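Local coordinates for protein lysine cyclodeaminase (Streptomyces pristinaespiralis, PDB 5YU3) that converts L-lysine to L-pipecolic acid with loss of ammonia, probably by an NAD-dependent cyclodeamination, and also recognises L-ornithine and L-2,4-diaminobutyric acid, at residues 1-15 and 106-118. Numbering follows the deposited sequence.
Sequences METWVLGRRDVAEVV and GALTALMDGVLLT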
ATOM      1  N   MET A   1       8.334  19.645   9.117  1.00 36.54           N
ATOM      2  CA  MET A   1       7.516  18.445   9.287  1.00 34.91           C
ATOM      3  C   MET A   1       8.360  17.174   9.285  1.00 34.14           C
ATOM      4  O   MET A   1       9.199  16.969   8.408  1.00 28.92           O
ATOM      5  CB  MET A   1       6.464  18.354   8.187  1.00 35.31           C
ATOM      6  CG  MET A   1       5.528  19.548   8.117  1.00 45.94           C
ATOM      7  SD  MET A   1       4.353  19.367   6.757  1.00 55.63           S
ATOM      8  CE  MET A   1       3.641  17.766   7.131  1.00 39.43           C
ATOM      9  N   GLU A   2       8.148  16.312  10.270  1.00 28.09           N
ATOM     10  CA  GLU A   2       8.839  15.036  10.305  1.00 24.99           C
ATOM     11  C   GLU A   2       7.843  13.943  10.648  1.00 27.56           C
ATOM     12  O   GLU A   2       6.802  14.197  11.265  1.00 27.55           O
ATOM     13  CB  GLU A   2       9.988  15.039  11.314  1.00 23.74           C
ATOM     14  CG  GLU A   2      11.107  16.019  10.985  1.00 29.05           C
ATOM     15  CD  GLU A   2      12.138  16.090  12.091  1.00 32.34           C
ATOM     16  OE1 GLU A   2      11.743  16.368  13.239  1.00 35.24           O
ATOM     17  OE2 GLU A   2      13.335  15.855  11.816  1.00 41.37           O
ATOM     18  N   THR A   3       8.170  12.725  10.233  1.00 20.18           N
ATOM     19  CA  THR A   3       7.320  11.582  10.515  1.00 19.58           C
ATOM     20  C   THR A   3       7.506  11.149  11.962  1.00 21.56           C
ATOM     21  O   THR A   3       8.638  11.028  12.442  1.00 22.14           O
ATOM     22  CB  THR A   3       7.651  10.430   9.568  1.00 20.72           C
ATOM     23  OG1 THR A   3       7.380  10.825   8.219  1.00 21.75           O
ATOM     24  CG2 THR A   3       6.808   9.207   9.888  1.00 21.17           C
ATOM     25  N   TRP A   4       6.397  10.911  12.652  1.00 21.04           N
ATOM     26  CA  TRP A   4       6.431  10.362  14.003  1.00 18.32           C
ATOM     27  C   TRP A   4       6.572   8.850  13.889  1.00 22.76           C
ATOM     28  O   TRP A   4       5.659   8.175  13.402  1.00 19.34           O
ATOM     29  CB  TRP A   4       5.153  10.752  14.734  1.00 23.43           C
ATOM     30  CG  TRP A   4       5.060  10.368  16.180  1.00 23.07           C
ATOM     31  CD1 TRP A   4       6.082  10.034  17.023  1.00 23.42           C
ATOM     32  CD2 TRP A   4       3.857  10.294  16.949  1.00 22.27           C
ATOM     33  NE1 TRP A   4       5.578   9.755  18.281  1.00 22.39           N
ATOM     34  CE2 TRP A   4       4.216   9.898  18.254  1.00 20.23           C
ATOM     35  CE3 TRP A   4       2.504  10.506  16.653  1.00 20.53           C
ATOM     36  CZ2 TRP A   4       3.275   9.729  19.266  1.00 20.92           C
ATOM     37  CZ3 TRP A   4       1.566  10.329  17.660  1.00 23.53           C
ATOM     38  CH2 TRP A   4       1.960   9.949  18.953  1.00 19.74           C
ATOM     39  N   VAL A   5       7.718   8.311  14.295  1.00 21.38           N
ATOM     40  CA  VAL A   5       7.970   6.874  14.229  1.00 17.54           C
ATOM     41  C   VAL A   5       7.881   6.319  15.641  1.00 23.94           C
ATOM     42  O   VAL A   5       8.602   6.771  16.538  1.00 22.50           O
ATOM     43  CB  VAL A   5       9.334   6.546  13.604  1.00 20.93           C
ATOM     44  CG1 VAL A   5       9.579   5.048  13.634  1.00 23.42           C
ATOM     45  CG2 VAL A   5       9.402   7.054  12.169  1.00 20.09           C
ATOM     46  N   LEU A   6       7.014   5.332  15.835  1.00 20.49           N
ATOM     47  CA  LEU A   6       6.990   4.561  17.073  1.00 20.46           C
ATOM     48  C   LEU A   6       7.848   3.317  16.870  1.00 24.05           C
ATOM     49  O   LEU A   6       7.452   2.399  16.150  1.00 27.06           O
ATOM     50  CB  LEU A   6       5.559   4.188  17.446  1.00 17.64           C
ATOM     51  CG  LEU A   6       4.592   5.323  17.769  1.00 25.17           C
ATOM     52  CD1 LEU A   6       3.289   4.747  18.305  1.00 26.52           C
ATOM     53  CD2 LEU A   6       5.213   6.292  18.774  1.00 23.32           C
ATOM     54  N   GLY A   7       9.023   3.279  17.493  1.00 25.38           N
ATOM     55  CA  GLY A   7       9.824   2.074  17.433  1.00 25.49           C
ATOM     56  C   GLY A   7       9.160   0.922  18.168  1.00 24.12           C
ATOM     57  O   GLY A   7       8.231   1.107  18.961  1.00 22.80           O
ATOM     58  N   ARG A   8       9.640  -0.296  17.886  1.00 19.38           N
ATOM     59  CA  ARG A   8       9.186  -1.467  18.641  1.00 21.76           C
ATOM     60  C   ARG A   8       9.320  -1.235  20.144  1.00 19.94           C
ATOM     61  O   ARG A   8       8.501  -1.726  20.934  1.00 18.87           O
ATOM     62  CB  ARG A   8       9.982  -2.715  18.223  1.00 20.87           C
ATOM     63  CG  ARG A   8      11.500  -2.594  18.401  1.00 21.93           C
ATOM     64  CD  ARG A   8      12.260  -3.899  18.106  1.00 28.51           C
ATOM     65  NE  ARG A   8      12.052  -4.349  16.731  1.00 30.14           N
ATOM     66  CZ  ARG A   8      13.017  -4.653  15.863  1.00 34.41           C
ATOM     67  NH1 ARG A   8      14.299  -4.562  16.208  1.00 31.06           N
ATOM     68  NH2 ARG A   8      12.691  -5.053  14.638  1.00 27.21           N
ATOM     69  N   ARG A   9      10.345  -0.489  20.556  1.00 20.50           N
ATOM     70  CA  ARG A   9      10.524  -0.177  21.969  1.00 21.17           C
ATOM     71  C   ARG A   9       9.383   0.695  22.482  1.00 20.53           C
ATOM     72  O   ARG A   9       8.847   0.453  23.570  1.00 21.36           O
ATOM     73  CB  ARG A   9      11.883   0.502  22.167  1.00 22.23           C
ATOM     74  CG  ARG A   9      12.020   1.298  23.450  1.00 28.23           C
ATOM     75  CD  ARG A   9      12.306   0.392  24.632  1.00 30.80           C
ATOM     76  NE  ARG A   9      12.560   1.157  25.854  1.00 30.26           N
ATOM     77  CZ  ARG A   9      12.675   0.606  27.060  1.00 31.27           C
ATOM     78  NH1 ARG A   9      12.566  -0.710  27.195  1.00 33.57           N
ATOM     79  NH2 ARG A   9      12.898   1.365  28.124  1.00 24.14           N
ATOM     80  N   ASP A  10       8.959   1.680  21.684  1.00 19.45           N
ATOM     81  CA  ASP A  10       7.857   2.543  22.092  1.00 18.31           C
ATOM     82  C   ASP A  10       6.551   1.763  22.203  1.00 20.52           C
ATOM     83  O   ASP A  10       5.786   1.960  23.150  1.00 17.73           O
ATOM     84  CB  ASP A  10       7.709   3.697  21.105  1.00 19.58           C
ATOM     85  CG  ASP A  10       8.964   4.545  21.013  1.00 26.08           C
ATOM     86  OD1 ASP A  10       9.367   5.125  22.038  1.00 26.64           O
ATOM     87  OD2 ASP A  10       9.551   4.625  19.916  1.00 25.03           O
ATOM     88  N   VAL A  11       6.271   0.883  21.238  1.00 19.28           N
ATOM     89  CA  VAL A  11       5.072   0.058  21.336  1.00 18.48           C
ATOM     90  C   VAL A  11       5.137  -0.829  22.577  1.00 19.31           C
ATOM     91  O   VAL A  11       4.151  -0.964  23.312  1.00 18.65           O
ATOM     92  CB  VAL A  11       4.882  -0.764  20.047  1.00 21.41           C
ATOM     93  CG1 VAL A  11       3.826  -1.820  20.246  1.00 21.28           C
ATOM     94  CG2 VAL A  11       4.504   0.173  18.890  1.00 20.36           C
ATOM     95  N   ALA A  12       6.302  -1.421  22.845  1.00 18.54           N
ATOM     96  CA  ALA A  12       6.468  -2.231  24.051  1.00 18.77           C
ATOM     97  C   ALA A  12       6.210  -1.413  25.315  1.00 17.89           C
ATOM     98  O   ALA A  12       5.588  -1.902  26.267  1.00 19.22           O
ATOM     99  CB  ALA A  12       7.873  -2.835  24.076  1.00 18.29           C
ATOM    100  N   GLU A  13       6.657  -0.160  25.336  1.00 17.22           N
ATOM    101  CA  GLU A  13       6.471   0.646  26.536  1.00 19.55           C
ATOM    102  C   GLU A  13       5.018   1.050  26.710  1.00 18.39           C
ATOM    103  O   GLU A  13       4.542   1.155  27.844  1.00 15.99           O
ATOM    104  CB  GLU A  13       7.382   1.870  26.496  1.00 17.71           C
ATOM    105  CG  GLU A  13       8.856   1.514  26.670  1.00 21.30           C
ATOM    106  CD  GLU A  13       9.138   0.904  28.028  1.00 22.81           C
ATOM    107  OE1 GLU A  13       9.292   1.678  28.999  1.00 20.94           O
ATOM    108  OE2 GLU A  13       9.192  -0.342  28.132  1.00 22.82           O
ATOM    109  N   VAL A  14       4.288   1.264  25.611  1.00 16.09           N
ATOM    110  CA  VAL A  14       2.864   1.555  25.733  1.00 16.10           C
ATOM    111  C   VAL A  14       2.141   0.386  26.387  1.00 16.33           C
ATOM    112  O   VAL A  14       1.357   0.566  27.326  1.00 16.52           O
ATOM    113  CB  VAL A  14       2.252   1.897  24.362  1.00 15.55           C
ATOM    114  CG1 VAL A  14       0.727   1.857  24.453  1.00 17.52           C
ATOM    115  CG2 VAL A  14       2.704   3.294  23.909  1.00 18.16           C
ATOM    116  N   VAL A  15       2.368  -0.832  25.887  1.00 16.22           N
ATOM    117  CA  VAL A  15       1.619  -1.950  26.453  1.00 17.16           C
ATOM    118  C   VAL A  15       2.119  -2.267  27.858  1.00 18.81           C
ATOM    119  O   VAL A  15       1.336  -2.700  28.711  1.00 18.10           O
ATOM    120  CB  VAL A  15       1.664  -3.189  25.534  1.00 20.38           C
ATOM    121  CG1 VAL A  15       3.067  -3.705  25.385  1.00 24.67           C
ATOM    122  CG2 VAL A  15       0.741  -4.293  26.080  1.00 23.29           C
ATOM    123  N   GLY A 106      -1.045  14.762   1.930  1.00 18.08           N
ATOM    124  CA  GLY A 106      -0.440  13.500   1.563  1.00 16.13           C
ATOM    125  C   GLY A 106       0.758  13.075   2.391  1.00 16.64           C
ATOM    126  O   GLY A 106       1.253  11.955   2.199  1.00 18.73           O
ATOM    127  N   ALA A 107       1.229  13.907   3.320  1.00 16.10           N
ATOM    128  CA  ALA A 107       2.497  13.627   3.982  1.00 19.75           C
ATOM    129  C   ALA A 107       2.386  12.438   4.931  1.00 17.61           C
ATOM    130  O   ALA A 107       1.374  12.263   5.613  1.00 18.50           O
ATOM    131  CB  ALA A 107       2.979  14.856   4.750  1.00 18.01           C
ATOM    132  N   LEU A 108       3.449  11.640   4.992  1.00 18.11           N
ATOM    133  CA  LEU A 108       3.541  10.545   5.964  1.00 18.42           C
ATOM    134  C   LEU A 108       3.710  11.127   7.368  1.00 19.37           C
ATOM    135  O   LEU A 108       4.747  11.721   7.672  1.00 18.90           O
ATOM    136  CB  LEU A 108       4.712   9.636   5.599  1.00 17.92           C
ATOM    137  CG  LEU A 108       5.083   8.535   6.594  1.00 19.03           C
ATOM    138  CD1 LEU A 108       3.952   7.507   6.661  1.00 18.93           C
ATOM    139  CD2 LEU A 108       6.411   7.856   6.230  1.00 18.30           C
ATOM    140  N   THR A 109       2.701  10.969   8.234  1.00 18.22           N
ATOM    141  CA  THR A 109       2.748  11.596   9.556  1.00 18.80           C
ATOM    142  C   THR A 109       3.108  10.638  10.686  1.00 21.13           C
ATOM    143  O   THR A 109       3.636  11.086  11.710  1.00 18.67           O
ATOM    144  CB  THR A 109       1.411  12.267   9.902  1.00 20.06           C
ATOM    145  OG1 THR A 109       0.349  11.306   9.861  1.00 22.22           O
ATOM    146  CG2 THR A 109       1.095  13.429   8.935  1.00 19.47           C
ATOM    147  N   ALA A 110       2.839   9.343  10.544  1.00 16.14           N
ATOM    148  CA  ALA A 110       3.112   8.415  11.632  1.00 18.12           C
ATOM    149  C   ALA A 110       3.301   7.012  11.074  1.00 20.17           C
ATOM    150  O   ALA A 110       2.709   6.646  10.051  1.00 18.21           O
ATOM    151  CB  ALA A 110       1.988   8.445  12.675  1.00 19.34           C
ATOM    152  N   LEU A 111       4.151   6.239  11.752  1.00 17.42           N
ATOM    153  CA  LEU A 111       4.499   4.886  11.334  1.00 17.90           C
ATOM    154  C   LEU A 111       4.780   4.040  12.571  1.00 20.61           C
ATOM    155  O   LEU A 111       5.523   4.482  13.449  1.00 18.89           O
ATOM    156  CB  LEU A 111       5.733   4.917  10.420  1.00 18.96           C
ATOM    157  CG  LEU A 111       6.323   3.572  10.013  1.00 19.43           C
ATOM    158  CD1 LEU A 111       5.318   2.810   9.169  1.00 18.93           C
ATOM    159  CD2 LEU A 111       7.620   3.796   9.246  1.00 24.27           C
ATOM    160  N   MET A 112       4.219   2.826  12.634  1.00 19.51           N
ATOM    161  CA  MET A 112       4.412   1.974  13.807  1.00 16.93           C
ATOM    162  C   MET A 112       4.330   0.502  13.431  1.00 18.63           C
ATOM    163  O   MET A 112       3.874   0.132  12.343  1.00 15.76           O
ATOM    164  CB  MET A 112       3.371   2.277  14.902  1.00 17.25           C
ATOM    165  CG  MET A 112       1.930   1.973  14.480  1.00 18.54           C
ATOM    166  SD  MET A 112       0.744   2.149  15.835  1.00 22.09           S
ATOM    167  CE  MET A 112       1.183   0.731  16.838  1.00 20.51           C
ATOM    168  N   ASP A 113       4.783  -0.339  14.366  1.00 16.56           N
ATOM    169  CA  ASP A 113       4.640  -1.789  14.252  1.00 17.83           C
ATOM    170  C   ASP A 113       3.189  -2.180  14.003  1.00 18.43           C
ATOM    171  O   ASP A 113       2.260  -1.578  14.552  1.00 16.76           O
ATOM    172  CB  ASP A 113       5.110  -2.463  15.546  1.00 16.70           C
ATOM    173  CG  ASP A 113       4.724  -3.930  15.608  1.00 16.20           C
ATOM    174  OD1 ASP A 113       5.201  -4.690  14.743  1.00 17.24           O
ATOM    175  OD2 ASP A 113       3.959  -4.323  16.521  1.00 19.99           O
ATOM    176  N   GLY A 114       3.002  -3.237  13.206  1.00 17.70           N
ATOM    177  CA  GLY A 114       1.683  -3.810  13.001  1.00 17.78           C
ATOM    178  C   GLY A 114       1.496  -5.203  13.581  1.00 17.99           C
ATOM    179  O   GLY A 114       0.377  -5.724  13.563  1.00 17.85           O
ATOM    180  N   VAL A 115       2.560  -5.817  14.110  1.00 16.40           N
ATOM    181  CA  VAL A 115       2.456  -7.190  14.624  1.00 16.61           C
ATOM    182  C   VAL A 115       1.564  -7.240  15.864  1.00 17.64           C
ATOM    183  O   VAL A 115       0.567  -7.979  15.906  1.00 17.31           O
ATOM    184  CB  VAL A 115       3.850  -7.769  14.924  1.00 16.23           C
ATOM    185  CG1 VAL A 115       3.717  -9.139  15.604  1.00 19.80           C
ATOM    186  CG2 VAL A 115       4.673  -7.895  13.652  1.00 18.10           C
ATOM    187  N   LEU A 116       1.927  -6.482  16.909  1.00 16.76           N
ATOM    188  CA  LEU A 116       1.115  -6.475  18.127  1.00 17.23           C
ATOM    189  C   LEU A 116      -0.278  -5.915  17.855  1.00 18.88           C
ATOM    190  O   LEU A 116      -1.283  -6.502  18.267  1.00 15.37           O
ATOM    191  CB  LEU A 116       1.807  -5.674  19.234  1.00 16.95           C
ATOM    192  CG  LEU A 116       1.019  -5.539  20.543  1.00 20.21           C
ATOM    193  CD1 LEU A 116       0.724  -6.908  21.141  1.00 20.92           C
ATOM    194  CD2 LEU A 116       1.774  -4.641  21.550  1.00 21.89           C
ATOM    195  N   LEU A 117      -0.349  -4.763  17.180  1.00 15.69           N
ATOM    196  CA  LEU A 117      -1.628  -4.138  16.852  1.00 16.29           C
ATOM    197  C   LEU A 117      -2.571  -5.105  16.131  1.00 16.18           C
ATOM    198  O   LEU A 117      -3.772  -5.141  16.429  1.00 13.79           O
ATOM    199  CB  LEU A 117      -1.373  -2.882  16.000  1.00 17.04           C
ATOM    200  CG  LEU A 117      -2.527  -2.034  15.465  1.00 18.71           C
ATOM    201  CD1 LEU A 117      -2.066  -0.591  15.253  1.00 18.62           C
ATOM    202  CD2 LEU A 117      -3.076  -2.586  14.144  1.00 18.21           C
ATOM    203  N   THR A 118      -2.056  -5.866  15.163  1.00 14.91           N
ATOM    204  CA  THR A 118      -2.915  -6.800  14.425  1.00 15.78           C
ATOM    205  C   THR A 118      -3.481  -7.855  15.371  1.00 17.32           C
ATOM    206  O   THR A 118      -4.686  -8.142  15.361  1.00 16.12           O
ATOM    207  CB  THR A 118      -2.143  -7.470  13.276  1.00 17.87           C
ATOM    208  OG1 THR A 118      -1.799  -6.491  12.280  1.00 15.92           O
ATOM    209  CG2 THR A 118      -2.998  -8.570  12.599  1.00 16.08           C
TER
HETATM  210  O   HOH W   1       3.575  13.776  12.489  1.00 37.25           O
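Thr-3 starts the pairing of strands 3-6 and 108-113 with its side chain: OG1 donates to Leu-108 O (2.8 Å) from above the carbonyl plane, while CG2 lies 3.8 Å from Leu-108 CG. A chi1 of -63° sets OG1 beside the backbone N and turns the methyl to the leucine. A valine here would probably leave Leu-108 O without this donor. Backbone bonds of the parallel pair follow: Trp-4 N to Thr-109 O (2.9 Å), Leu-111 N to Trp-4 O, and Leu-6 N to Leu-111 O. From helix 8-18, Val-11 reaches two partners, Met-112 at the end of its strand and Leu-116 in the helix beyond. Its CG2 meets Met-112 CE at 3.9 Å, the side chains crossing at about a right angle, and CG1 meets Leu-116 CD2 at 3.7 Å. Asp-113 caps the helix that follows, OD1 accepting from Val-115 N and OD2 from Leu-116 N. The strand pair belongs to the mixed sheet, where 3-6 runs between 108-113 and 326-328, with helix 305-321 against Trp-4 and Met-112. This part of the sheet lies at the dimer interface: Leu-111 packs on Leu-111 of the second subunit, and Asp-113 OD1 also takes His-332 N of that subunit.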